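Local coordinates for citrate lyase subunit beta-like protein (Mycobacterium tuberculosis H37Rv, PDB 6CHU) that acts as a homotrimeric magnesium-binding lyase of the HpcH/HpaI aldolase family that serves itaconate dissimilation and leucine catabolism, at residues Pro16-Cys21 with Phe211-Cys216; Leu64-Thr69 with Gly90-Thr95. One frame throughout, in Å; residues are numbered along the deposited sequence.

Contact 1 (Pro16-Cys21 with Phe211-Cys216)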
loop_
_atom_site.group_PDB
_atom_site.type_symbol
_atom_site.label_atom_id
_atom_site.label_comp_id
_atom_site.label_asym_id
_atom_site.label_seq_id
_atom_site.Cartn_x
_atom_site.Cartn_y
_atom_site.Cartn_z
ATOM N N PRO A 16 -12.708 22.805 5.193
ATOM C CA PRO A 16 -12.496 21.353 5.254
ATOM C C PRO A 16 -13.577 20.576 5.987
ATOM O O PRO A 16 -13.484 19.346 6.047
ATOM C CB PRO A 16 -11.164 21.261 6.016
ATOM C CG PRO A 16 -11.230 22.423 6.982
ATOM C CD PRO A 16 -11.983 23.522 6.258
ATOM N N GLY A 17 -14.582 21.241 6.551
ATOM C CA GLY A 17 -15.548 20.537 7.370
ATOM C C GLY A 17 -16.808 20.203 6.607
ATOM O O GLY A 17 -17.679 21.058 6.427
ATOM N N TRP A 18 -16.906 18.960 6.155
ATOM C CA TRP A 18 -18.065 18.468 5.431
ATOM C C TRP A 18 -18.924 17.631 6.369
ATOM O O TRP A 18 -18.411 16.926 7.241
ATOM C CB TRP A 18 -17.640 17.627 4.229
ATOM C CG TRP A 18 -16.993 18.412 3.129
ATOM C CD1 TRP A 18 -16.218 19.532 3.247
ATOM C CD2 TRP A 18 -17.051 18.106 1.733
ATOM N NE1 TRP A 18 -15.790 19.942 1.994
ATOM C CE2 TRP A 18 -16.302 19.086 1.054
ATOM C CE3 TRP A 18 -17.681 17.102 0.995
ATOM C CZ2 TRP A 18 -16.163 19.089 -0.338
ATOM C CZ3 TRP A 18 -17.543 17.110 -0.395
ATOM C CH2 TRP A 18 -16.788 18.094 -1.036
ATOM N N LEU A 19 -20.239 17.701 6.178
ATOM C CA LEU A 19 -21.168 17.119 7.143
ATOM C C LEU A 19 -22.269 16.360 6.419
ATOM O O LEU A 19 -23.010 16.950 5.625
ATOM C CB LEU A 19 -21.762 18.208 8.040
ATOM C CG LEU A 19 -22.875 17.787 8.994
ATOM C CD1 LEU A 19 -22.372 16.711 9.945
ATOM C CD2 LEU A 19 -23.389 18.983 9.769
ATOM N N PHE A 20 -22.380 15.059 6.700
ATOM C CA PHE A 20 -23.537 14.292 6.253
ATOM C C PHE A 20 -24.799 14.780 6.956
ATOM O O PHE A 20 -24.811 14.996 8.171
ATOM C CB PHE A 20 -23.364 12.802 6.552
ATOM C CG PHE A 20 -22.551 12.053 5.542
ATOM C CD1 PHE A 20 -23.065 11.759 4.278
ATOM C CD2 PHE A 20 -21.285 11.589 5.871
ATOM C CE1 PHE A 20 -22.308 11.045 3.355
ATOM C CE2 PHE A 20 -20.523 10.885 4.957
ATOM C CZ PHE A 20 -21.034 10.607 3.690
ATOM N N CYS A 21 -25.874 14.926 6.183
ATOM C CA CYS A 21 -27.212 15.163 6.720
ATOM C C CYS A 21 -28.158 14.224 5.985
ATOM O O CYS A 21 -28.292 14.332 4.749
ATOM C CB CYS A 21 -27.630 16.626 6.544
ATOM S SG CYS A 21 -29.260 17.045 7.193
ATOM N N PHE A 211 -4.700 15.638 3.085
ATOM C CA PHE A 211 -6.131 15.552 2.844
ATOM C C PHE A 211 -6.690 16.970 2.784
ATOM O O PHE A 211 -6.161 17.891 3.409
ATOM C CB PHE A 211 -6.836 14.734 3.938
ATOM C CG PHE A 211 -6.809 13.246 3.696
ATOM C CD1 PHE A 211 -7.756 12.647 2.883
ATOM C CD2 PHE A 211 -5.823 12.448 4.279
ATOM C CE1 PHE A 211 -7.738 11.276 2.648
ATOM C CE2 PHE A 211 -5.793 11.070 4.057
ATOM C CZ PHE A 211 -6.759 10.480 3.238
ATOM N N ASP A 212 -7.737 17.151 1.980
ATOM C CA ASP A 212 -8.365 18.457 1.829
ATOM C C ASP A 212 -9.550 18.643 2.749
ATOM O O ASP A 212 -9.919 19.792 3.045
ATOM C CB ASP A 212 -8.841 18.636 0.390
ATOM C CG ASP A 212 -7.706 18.548 -0.593
ATOM O OD1 ASP A 212 -6.850 19.448 -0.546
ATOM O OD2 ASP A 212 -7.643 17.564 -1.359
ATOM N N VAL A 213 -10.144 17.542 3.187
ATOM C CA VAL A 213 -11.432 17.522 3.877
ATOM C C VAL A 213 -11.421 16.370 4.875
ATOM O O VAL A 213 -10.910 15.289 4.578
ATOM C CB VAL A 213 -12.596 17.334 2.872
ATOM C CG1 VAL A 213 -13.908 17.021 3.613
ATOM C CG2 VAL A 213 -12.755 18.561 1.959
ATOM N N THR A 214 -12.012 16.589 6.053
ATOM C CA THR A 214 -12.460 15.490 6.901
ATOM C C THR A 214 -13.981 15.523 6.936
ATOM O O THR A 214 -14.574 16.543 7.307
ATOM C CB THR A 214 -11.883 15.598 8.314
ATOM O OG1 THR A 214 -10.495 15.246 8.282
ATOM C CG2 THR A 214 -12.615 14.643 9.272
ATOM N N VAL A 215 -14.611 14.421 6.548
ATOM C CA VAL A 215 -16.067 14.358 6.536
ATOM C C VAL A 215 -16.557 13.970 7.923
ATOM O O VAL A 215 -15.943 13.141 8.614
ATOM C CB VAL A 215 -16.561 13.381 5.455
ATOM C CG1 VAL A 215 -18.091 13.371 5.415
ATOM C CG2 VAL A 215 -16.000 13.809 4.086
ATOM N N CYS A 216 -17.647 14.607 8.350
ATOM C CA CYS A 216 -18.214 14.443 9.682
ATOM C C CYS A 216 -19.633 13.899 9.602
ATOM O O CYS A 216 -20.338 14.107 8.613
ATOM C CB CYS A 216 -18.244 15.773 10.431
ATOM S SG CYS A 216 -16.635 16.537 10.599
#
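Trp18 O takes the amide of Cys216 at 2.7 Å from its N, with the donor tilted 24° out of the carbonyl plane, and Val215 CA adds a CA-H...O contact to the same oxygen. Towards the start of the strands Thr214 N reaches Pro16 O at 3.1 Å; at the other end Phe20 N donates a hydrogen bond to Cys216 O at 3.0 Å. The residues pair in parallel register (Gly17 with Thr214, Trp18 with Val215, Leu19 with Cys216), joining the first and last strands of a TIM barrel, 17-22 and 213-216, and closing the cylinder. Trp18 and Val215 face the barrel interior, where Ile40 meets both, whereas Cys216 packs outward on helix 221-228. Inside, Val213 crosses Trp18 at about a right angle: CG1, anti to its backbone N (chi1 168°), makes a CH-pi contact 3.5 Å from the centroid of the five-membered indole ring, while CG2 sits over the same face, 3.3 Å from Trp18 NE1. Further along, Val215 CG1 meets Phe20 CE2 at 3.5 Å. The Phe20 ring reaches the C-terminal mouth of the barrel, beside the substrate-binding Arg72 and a bound acetate, with a magnesium ion about 7 Å from the nearest side-chain atom.

Contact 2 (Leu64-Thr69 with Gly90-Thr95); sequences LDPERT and GTAYTT. With EDO (1,2-ethanediol), chain G.
Tyr93 holds CG beside its own backbone N (chi1 -57°), and its ring extends toward Leu64, Pro66 and Thr69; Thr69 has OG1 beside its backbone N (chi1 -48°), where it bonds Asp65 O, and CG2 anti to that N, 3.9 Å from Tyr93 CE1. The phenol oxygen OH of Tyr93 accepts the amide of Leu64, 2.9 Å from its N and almost straight at 171°, the one direct hydrogen bond between 64-69 and 90-95. Thr69 CB approaches the ring obliquely, 3.8 Å from Tyr93 CE1, and Pro66 CB stands 4.1 Å from Tyr93 CD1. The proline also leans on the neighbouring backbone, its CB 3.5 Å from Ala92 O. Both segments are helix-to-strand loops of the barrel, leading into the adjacent parallel strands 69-72 and 95-98, at the end remote from the C-terminal mouth where TIM barrels carry their active sites. The first loop is shaped by a type I turn and an Asx turn: Asp65 OD1 receives Glu67 N, while Asp65 O is gripped from opposite faces of its plane by Arg68 N and by Thr69 OG1, the latter at 2.7 Å. Two waters bridge the segments. One molecule donates to Thr69 O at 2.7 Å and accepts from Thr94 N at 3.0 Å; a second donates to Pro66 O and pairs with Thr94 OG1. Leu41 of strand 38-42 touches Leu64, Thr69 and Tyr93 alike.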
loop_
_atom_site.group_PDB
_atom_site.type_symbol
_atom_site.label_atom_id
_atom_site.label_comp_id
_atom_site.label_asym_id
_atom_site.label_seq_id
_atom_site.Cartn_x
_atom_site.Cartn_y
_atom_site.Cartn_z
ATOM N N LEU A 64 -30.818 23.562 -0.695
ATOM C CA LEU A 64 -29.661 24.212 -0.094
ATOM C C LEU A 64 -28.818 24.833 -1.202
ATOM O O LEU A 64 -29.066 24.619 -2.390
ATOM C CB LEU A 64 -28.834 23.215 0.733
ATOM C CG LEU A 64 -29.413 22.706 2.057
ATOM C CD1 LEU A 64 -28.411 21.803 2.766
ATOM C CD2 LEU A 64 -29.815 23.883 2.945
ATOM N N ASP A 65 -27.823 25.625 -0.803
ATOM C CA ASP A 65 -26.935 26.296 -1.751
ATOM C C ASP A 65 -26.163 25.261 -2.557
ATOM O O ASP A 65 -25.337 24.529 -1.994
ATOM C CB ASP A 65 -25.976 27.229 -1.003
ATOM C CG ASP A 65 -25.061 28.019 -1.928
ATOM O OD1 ASP A 65 -25.091 27.820 -3.159
ATOM O OD2 ASP A 65 -24.302 28.861 -1.408
ATOM N N PRO A 66 -26.391 25.162 -3.872
ATOM C CA PRO A 66 -25.678 24.148 -4.662
ATOM C C PRO A 66 -24.184 24.403 -4.786
ATOM O O PRO A 66 -23.461 23.481 -5.165
ATOM C CB PRO A 66 -26.377 24.208 -6.029
ATOM C CG PRO A 66 -26.901 25.579 -6.112
ATOM C CD PRO A 66 -27.296 25.971 -4.709
ATOM N N GLU A 67 -23.696 25.608 -4.469
ATOM C CA GLU A 67 -22.252 25.834 -4.420
ATOM C C GLU A 67 -21.598 25.163 -3.217
ATOM O O GLU A 67 -20.369 25.041 -3.184
ATOM C CB GLU A 67 -21.949 27.338 -4.385
ATOM C CG GLU A 67 -22.565 28.136 -5.527
ATOM C CD GLU A 67 -22.139 27.627 -6.893
ATOM O OE1 GLU A 67 -21.007 27.109 -7.017
ATOM O OE2 GLU A 67 -22.941 27.745 -7.845
ATOM N N ARG A 68 -22.385 24.716 -2.239
ATOM C CA ARG A 68 -21.845 24.189 -0.991
ATOM C C ARG A 68 -22.554 22.917 -0.554
ATOM O O ARG A 68 -22.508 22.568 0.632
ATOM C CB ARG A 68 -21.941 25.250 0.115
ATOM C CG ARG A 68 -21.056 26.457 -0.112
ATOM C CD ARG A 68 -19.586 26.056 -0.114
ATOM N NE ARG A 68 -18.697 27.216 -0.100
ATOM C CZ ARG A 68 -18.087 27.708 -1.174
ATOM N NH1 ARG A 68 -18.265 27.137 -2.359
ATOM N NH2 ARG A 68 -17.298 28.769 -1.064
ATOM N N THR A 69 -23.213 22.221 -1.482
ATOM C CA THR A 69 -23.968 21.021 -1.159
ATOM C C THR A 69 -23.719 19.960 -2.218
ATOM O O THR A 69 -23.754 20.245 -3.417
ATOM C CB THR A 69 -25.471 21.315 -1.061
ATOM O OG1 THR A 69 -25.669 22.468 -0.237
ATOM C CG2 THR A 69 -26.205 20.134 -0.424
ATOM N N GLY A 90 -34.721 17.457 -10.983
ATOM C CA GLY A 90 -35.445 18.668 -10.652
ATOM C C GLY A 90 -34.812 19.474 -9.538
ATOM O O GLY A 90 -35.511 20.173 -8.800
ATOM N N THR A 91 -33.492 19.376 -9.398
ATOM C CA THR A 91 -32.721 20.159 -8.444
ATOM C C THR A 91 -31.630 20.928 -9.176
ATOM O O THR A 91 -31.388 20.737 -10.371
ATOM C CB THR A 91 -32.068 19.278 -7.371
ATOM O OG1 THR A 91 -31.002 18.523 -7.963
ATOM C CG2 THR A 91 -33.083 18.327 -6.746
ATOM N N ALA A 92 -30.949 21.795 -8.435
ATOM C CA ALA A 92 -29.845 22.559 -8.989
ATOM C C ALA A 92 -28.497 21.960 -8.629
ATOM O O ALA A 92 -27.463 22.579 -8.901
ATOM C CB ALA A 92 -29.918 24.012 -8.524
ATOM N N TYR A 93 -28.480 20.776 -8.021
ATOM C CA TYR A 93 -27.219 20.168 -7.622
ATOM C C TYR A 93 -26.486 19.630 -8.840
ATOM O O TYR A 93 -27.100 19.168 -9.806
ATOM C CB TYR A 93 -27.460 19.060 -6.599
ATOM C CG TYR A 93 -28.207 19.572 -5.387
ATOM C CD1 TYR A 93 -27.689 20.612 -4.624
ATOM C CD2 TYR A 93 -29.438 19.044 -5.024
ATOM C CE1 TYR A 93 -28.372 21.103 -3.521
ATOM C CE2 TYR A 93 -30.130 19.526 -3.918
ATOM C CZ TYR A 93 -29.594 20.559 -3.175
ATOM O OH TYR A 93 -30.272 21.045 -2.074
ATOM N N THR A 94 -25.163 19.744 -8.806
ATOM C CA THR A 94 -24.296 19.320 -9.896
ATOM C C THR A 94 -23.343 18.205 -9.513
ATOM O O THR A 94 -22.766 17.572 -10.411
ATOM C CB THR A 94 -23.436 20.494 -10.390
ATOM O OG1 THR A 94 -22.568 20.900 -9.323
ATOM C CG2 THR A 94 -24.294 21.664 -10.811
ATOM N N THR A 95 -23.146 17.954 -8.223
ATOM C CA THR A 95 -22.082 17.080 -7.746
ATOM C C THR A 95 -22.683 15.985 -6.881
ATOM O O THR A 95 -23.448 16.273 -5.949
ATOM C CB THR A 95 -21.034 17.890 -6.967
ATOM O OG1 THR A 95 -20.514 18.919 -7.817
ATOM C CG2 THR A 95 -19.881 16.998 -6.486
HETATM C C1 EDO G . -29.559 17.689 -12.299
HETATM O O1 EDO G . -29.341 18.836 -11.464
HETATM C C2 EDO G . -28.819 16.498 -11.707
HETATM O O2 EDO G . -28.783 15.441 -12.669
HETATM O O HOH W 1 -23.396 22.963 -7.905
HETATM O O HOH W 2 -23.926 20.170 -6.069
#

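Overall arrangement
The two contacts illustrate how bonding follows position in a barrel. Contact 1 lies in the core, where strands 17-22 and 213-216, nearly 200 residues apart, seal the sheet through main-chain hydrogen bonds and apolar side chains; contact 2 lies at the surface, joining loops that lead into the adjacent strands 69-72 and 95-98 and are only some 20 residues apart. There the contact rests on one aromatic side chain, a proline and bridging waters. Their centres are about 17 Å apart and they do not touch, yet strand 38-42 borders both: it pairs with 17-22 in contact 1 and packs against the loops of contact 2.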